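Local coordinates for 4-aminobutyrate transaminase (Acinetobacter baumannii, PDB 6WOP), which catalyses the pyridoxal-phosphate-dependent transfer of the amino group of 4-aminobutyrate (GABA) to 2-oxoglutarate, at the interface of chains A and B. Sequence-based numbering; all coordinates share one arbitrary frame. Chains: chain A/B, 4-aminobutyrate transaminase.

Contact 1: the interface of chains A and B. Residues chain A 59, 64, 67-68, 71, 274-275; chain B 67, 71, 75, 304.
The side chain of B:Leu71 forks across the dimer interface, and its two methyls serve two different surfaces of chain A. CD1 meets its twin tip to tip, at 3.5 Å from A:Leu71 CD1; because both residues occupy the same sequence position, this pair marks the two-fold axis. The same methyl also leans on A:Val67, one turn back along helix 61-71. CD2 points the other way, into the rim of the A:Phe275 ring, 3.8 Å from CZ and in the ring plane, with A:Ile64 CD1 at the same edge from chain A itself. A:Val67 CG2 stands over the rim of one face, and the hydroxyl of B:Thr75 over the rim of the opposite one. Farther round, A:Phe275 CE2 rests 3.8 Å from B:Ile304 CG1.

B:Thr75 divides this apolar part from a polar, hydrated one. Its chi1 of 83° sets OG1 between the backbone N and the carbonyl carbon, where it donates to A:Gly274 O (2.8 Å), and leaves the methyl CG2 against A:Phe275 CZ at 3.7 Å. OG1 also bonds water 1 (3.0 Å), which in turn bonds the backbone N of A:Arg59. Beyond, the A:Arg59 chain bends at chi3 (55°) and its NE donates to B:Leu71 O over 2.8 Å. That bond is not straight, at 141° about the hydrogen. On this side hydrogen bonds and a bridging water replace methyl-to-methyl contact.

The patch sets helix 61-71 and the loop at A:Gly274-A:Phe275 against the partner, and contributes to joining two subunits, probably the dimer unit usual in this aminotransferase family, within the four-copy deposited assembly.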
# COMPACT_ATOMS: atom_id res chain seq x y z
N ARG A 59 -13.38 -23.58 -33.32
CA ARG A 59 -13.63 -25.01 -33.49
C ARG A 59 -12.73 -25.62 -34.58
O ARG A 59 -13.20 -26.36 -35.46
CB ARG A 59 -15.12 -25.28 -33.79
CG ARG A 59 -16.08 -24.97 -32.54
CD ARG A 59 -17.57 -24.96 -32.95
NE ARG A 59 -17.93 -26.23 -33.63
CZ ARG A 59 -18.36 -26.32 -34.88
NH1 ARG A 59 -18.54 -25.21 -35.61
NH2 ARG A 59 -18.59 -27.52 -35.39
N ILE A 64 -10.91 -29.60 -31.66
CA ILE A 64 -12.15 -30.18 -31.18
C ILE A 64 -11.99 -31.69 -31.02
O ILE A 64 -12.48 -32.28 -30.04
CB ILE A 64 -13.32 -29.80 -32.12
CG1 ILE A 64 -13.61 -28.29 -32.04
CG2 ILE A 64 -14.58 -30.60 -31.75
CD1 ILE A 64 -13.76 -27.81 -30.52
N VAL A 67 -10.21 -32.35 -27.77
CA VAL A 67 -11.10 -32.10 -26.62
C VAL A 67 -12.16 -33.19 -26.54
O VAL A 67 -12.50 -33.66 -25.45
CB VAL A 67 -11.77 -30.71 -26.73
CG1 VAL A 67 -12.93 -30.56 -25.68
CG2 VAL A 67 -10.67 -29.63 -26.47
N THR A 68 -12.69 -33.61 -27.69
CA THR A 68 -13.67 -34.69 -27.69
C THR A 68 -13.06 -35.93 -27.07
O THR A 68 -13.71 -36.64 -26.29
CB THR A 68 -14.13 -34.96 -29.13
OG1 THR A 68 -14.91 -33.83 -29.57
CG2 THR A 68 -14.96 -36.25 -29.28
N LEU A 71 -12.74 -35.59 -23.33
CA LEU A 71 -14.01 -35.70 -22.63
C LEU A 71 -14.35 -37.15 -22.31
O LEU A 71 -15.21 -37.37 -21.46
CB LEU A 71 -15.16 -35.12 -23.45
CG LEU A 71 -15.19 -33.60 -23.64
CD1 LEU A 71 -16.33 -33.23 -24.68
CD2 LEU A 71 -15.47 -32.98 -22.28
N GLY A 274 -9.37 -21.39 -27.85
CA GLY A 274 -10.77 -21.29 -27.51
C GLY A 274 -11.18 -21.97 -26.20
O GLY A 274 -12.41 -22.11 -25.96
N PHE A 275 -10.21 -22.41 -25.37
CA PHE A 275 -10.55 -23.00 -24.06
C PHE A 275 -9.68 -22.37 -22.97
O PHE A 275 -8.52 -22.05 -23.24
CB PHE A 275 -10.28 -24.51 -24.08
CG PHE A 275 -11.17 -25.27 -25.05
CD1 PHE A 275 -10.83 -25.40 -26.38
CD2 PHE A 275 -12.37 -25.82 -24.60
CE1 PHE A 275 -11.69 -26.04 -27.31
CE2 PHE A 275 -13.24 -26.50 -25.53
CZ PHE A 275 -12.89 -26.59 -26.87
N VAL B 67 -21.94 -30.19 -22.89
CA VAL B 67 -20.69 -29.69 -23.43
C VAL B 67 -20.50 -30.22 -24.84
O VAL B 67 -20.10 -29.48 -25.73
CB VAL B 67 -19.50 -30.08 -22.55
CG1 VAL B 67 -18.19 -29.77 -23.27
CG2 VAL B 67 -19.52 -29.29 -21.22
N LEU B 71 -19.94 -27.92 -28.14
CA LEU B 71 -18.80 -28.04 -29.03
C LEU B 71 -19.19 -28.04 -30.50
O LEU B 71 -18.31 -27.86 -31.35
CB LEU B 71 -18.03 -29.35 -28.74
CG LEU B 71 -17.34 -29.35 -27.35
CD1 LEU B 71 -16.67 -30.71 -27.12
CD2 LEU B 71 -16.27 -28.31 -27.38
N THR B 75 -17.01 -22.44 -28.97
CA THR B 75 -16.42 -22.60 -27.67
C THR B 75 -15.98 -21.26 -27.05
O THR B 75 -15.72 -21.23 -25.85
CB THR B 75 -15.17 -23.50 -27.72
OG1 THR B 75 -14.03 -22.71 -28.12
CG2 THR B 75 -15.39 -24.65 -28.72
N ILE B 304 -18.55 -23.14 -23.10
CA ILE B 304 -18.45 -24.55 -22.70
C ILE B 304 -18.90 -24.72 -21.24
O ILE B 304 -19.68 -25.62 -20.89
CB ILE B 304 -17.00 -25.04 -22.90
CG1 ILE B 304 -16.56 -25.05 -24.39
CG2 ILE B 304 -16.72 -26.35 -22.23
CD1 ILE B 304 -17.53 -25.76 -25.32
O HOH W 1 -12.50 -22.90 -30.68

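Contact 2: the interface of chains A and B. Residues chain A 76, 78, 298-299; chain B 50-51, 53, 268-269, 275.
A:His76 and B:Val53 meet at about a right angle, with the valine methyl CG1 over the face of the imidazole and 3.4 Å from its CD2. The ring reaches this place because CG is anti to the backbone N (chi1 172°). A:Ala78 N lies over the opposite face, toward the rim. The edge is used as well: NE2 donates to B:Gly50 O at 3.0 Å, with the acceptor in the ring plane and on a lone pair of the carbonyl. At 174° about the hydrogen this bond is nearly straight, so the ring is fixed in rotation by a face contact and an edge bond together.

The other B:Val53 methyl runs past A:Thr298 in the opposite direction, and the two CG2 atoms come to 3.5 Å, a tight carbon contact. The methyl of A:Thr298 therefore packs on valine while its hydroxyl turns to B:Lys269, whose side chain crosses the threonine at about a right angle. The lysine chain is extended through chi2 and chi3 and turns at chi4 (-82°), which brings NZ round to donate to A:Thr298 OG1 (3.2 Å). NZ also donates within its own chain to B:Ile51 O, 2.9 Å away and in that carbonyl's plane. In this family B:Lys269 is the lysine that forms the Schiff base with pyridoxal phosphate, so A:Thr298 lends a side chain to its partner's active site.

A:Tyr299 approaches the backbone of the same lysine with its phenol tip. Its OH lies 3.1 Å from B:Lys269 N, but the N-H points well away from it, so this is at most a poor hydrogen bond; OH also makes a weak one to B:Lys269 O. Water 2 bonds the same phenol oxygen, and lies 2.8 Å from B:Lys269 O and likewise 2.8 Å from B:Phe275 O.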
# COMPACT_ATOMS: atom_id res chain seq x y z
N HIS A 76 -11.44 -32.78 -15.10
CA HIS A 76 -10.90 -32.01 -13.97
C HIS A 76 -10.53 -32.98 -12.85
O HIS A 76 -11.38 -33.76 -12.38
CB HIS A 76 -11.94 -31.01 -13.41
CG HIS A 76 -11.46 -30.38 -12.13
ND1 HIS A 76 -10.60 -29.30 -12.09
CD2 HIS A 76 -11.74 -30.70 -10.84
CE1 HIS A 76 -10.38 -28.98 -10.82
NE2 HIS A 76 -11.06 -29.81 -10.05
N ALA A 78 -8.01 -31.40 -10.46
CA ALA A 78 -7.14 -30.49 -9.72
C ALA A 78 -5.73 -31.02 -9.80
O ALA A 78 -5.40 -32.00 -9.12
CB ALA A 78 -7.58 -30.29 -8.26
N THR A 298 -7.16 -24.08 -8.66
CA THR A 298 -8.17 -25.14 -8.86
C THR A 298 -8.31 -25.49 -10.33
O THR A 298 -8.22 -26.66 -10.73
CB THR A 298 -9.52 -24.66 -8.29
OG1 THR A 298 -9.42 -24.48 -6.89
CG2 THR A 298 -10.61 -25.74 -8.54
N TYR A 299 -8.58 -24.49 -11.16
CA TYR A 299 -8.77 -24.75 -12.58
C TYR A 299 -7.48 -24.74 -13.38
O TYR A 299 -7.52 -24.93 -14.60
CB TYR A 299 -9.70 -23.70 -13.20
CG TYR A 299 -11.16 -23.76 -12.75
CD1 TYR A 299 -11.86 -25.00 -12.64
CD2 TYR A 299 -11.85 -22.59 -12.55
CE1 TYR A 299 -13.25 -25.00 -12.24
CE2 TYR A 299 -13.22 -22.56 -12.13
CZ TYR A 299 -13.88 -23.75 -11.97
OH TYR A 299 -15.21 -23.66 -11.59
N GLY B 50 -11.94 -33.36 -6.86
CA GLY B 50 -11.12 -32.28 -7.42
C GLY B 50 -11.13 -31.04 -6.56
O GLY B 50 -11.00 -29.92 -7.09
N ILE B 51 -11.25 -31.21 -5.24
CA ILE B 51 -11.42 -30.15 -4.23
C ILE B 51 -12.76 -29.43 -4.45
O ILE B 51 -12.78 -28.22 -4.76
CB ILE B 51 -10.30 -29.10 -4.18
CG1 ILE B 51 -8.89 -29.72 -4.38
CG2 ILE B 51 -10.32 -28.50 -2.77
CD1 ILE B 51 -7.74 -28.63 -4.40
N VAL B 53 -15.11 -29.49 -6.62
CA VAL B 53 -15.50 -29.09 -7.97
C VAL B 53 -16.51 -30.03 -8.60
O VAL B 53 -17.17 -29.65 -9.60
CB VAL B 53 -14.22 -28.98 -8.83
CG1 VAL B 53 -14.51 -28.75 -10.37
CG2 VAL B 53 -13.41 -27.81 -8.31
N ALA B 268 -18.06 -20.77 -7.67
CA ALA B 268 -17.14 -21.34 -8.66
C ALA B 268 -17.14 -22.84 -8.44
O ALA B 268 -18.17 -23.36 -8.01
CB ALA B 268 -15.73 -20.76 -8.52
N LYS B 269 -16.01 -23.52 -8.65
CA LYS B 269 -15.90 -24.96 -8.41
C LYS B 269 -17.10 -25.74 -8.95
O LYS B 269 -17.25 -25.90 -10.18
CB LYS B 269 -15.67 -25.24 -6.92
CG LYS B 269 -14.24 -24.80 -6.44
CD LYS B 269 -14.01 -25.10 -4.97
CE LYS B 269 -12.64 -24.63 -4.50
NZ LYS B 269 -11.61 -25.60 -4.86
N PHE B 275 -15.58 -27.79 -15.34
CA PHE B 275 -15.15 -26.90 -16.40
C PHE B 275 -14.95 -25.51 -15.83
O PHE B 275 -15.68 -25.12 -14.94
CB PHE B 275 -16.21 -26.86 -17.53
CG PHE B 275 -16.37 -28.18 -18.23
CD1 PHE B 275 -17.21 -29.18 -17.71
CD2 PHE B 275 -15.64 -28.42 -19.37
CE1 PHE B 275 -17.27 -30.44 -18.36
CE2 PHE B 275 -15.74 -29.65 -20.05
CZ PHE B 275 -16.56 -30.65 -19.53
O HOH W 2 -16.14 -26.57 -12.64

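The C-alpha centres of contact 1 and contact 2 are about 17 Å apart within the same two-fold symmetric interface of chains A and B, one part of a four-copy assembly. Phe275 belongs to both: its ring from chain A packs in contact 1, while its backbone from chain B binds the water of contact 2. Thr75 and His76 are sequence neighbours that serve the two contacts from opposite chains. Contact 1, near the axis, combines apolar packing with a few hydrogen bonds, whereas contact 2 lies at the catalytic lysine. Dimer formation and completion of both active sites are therefore probably coupled through these shared segments.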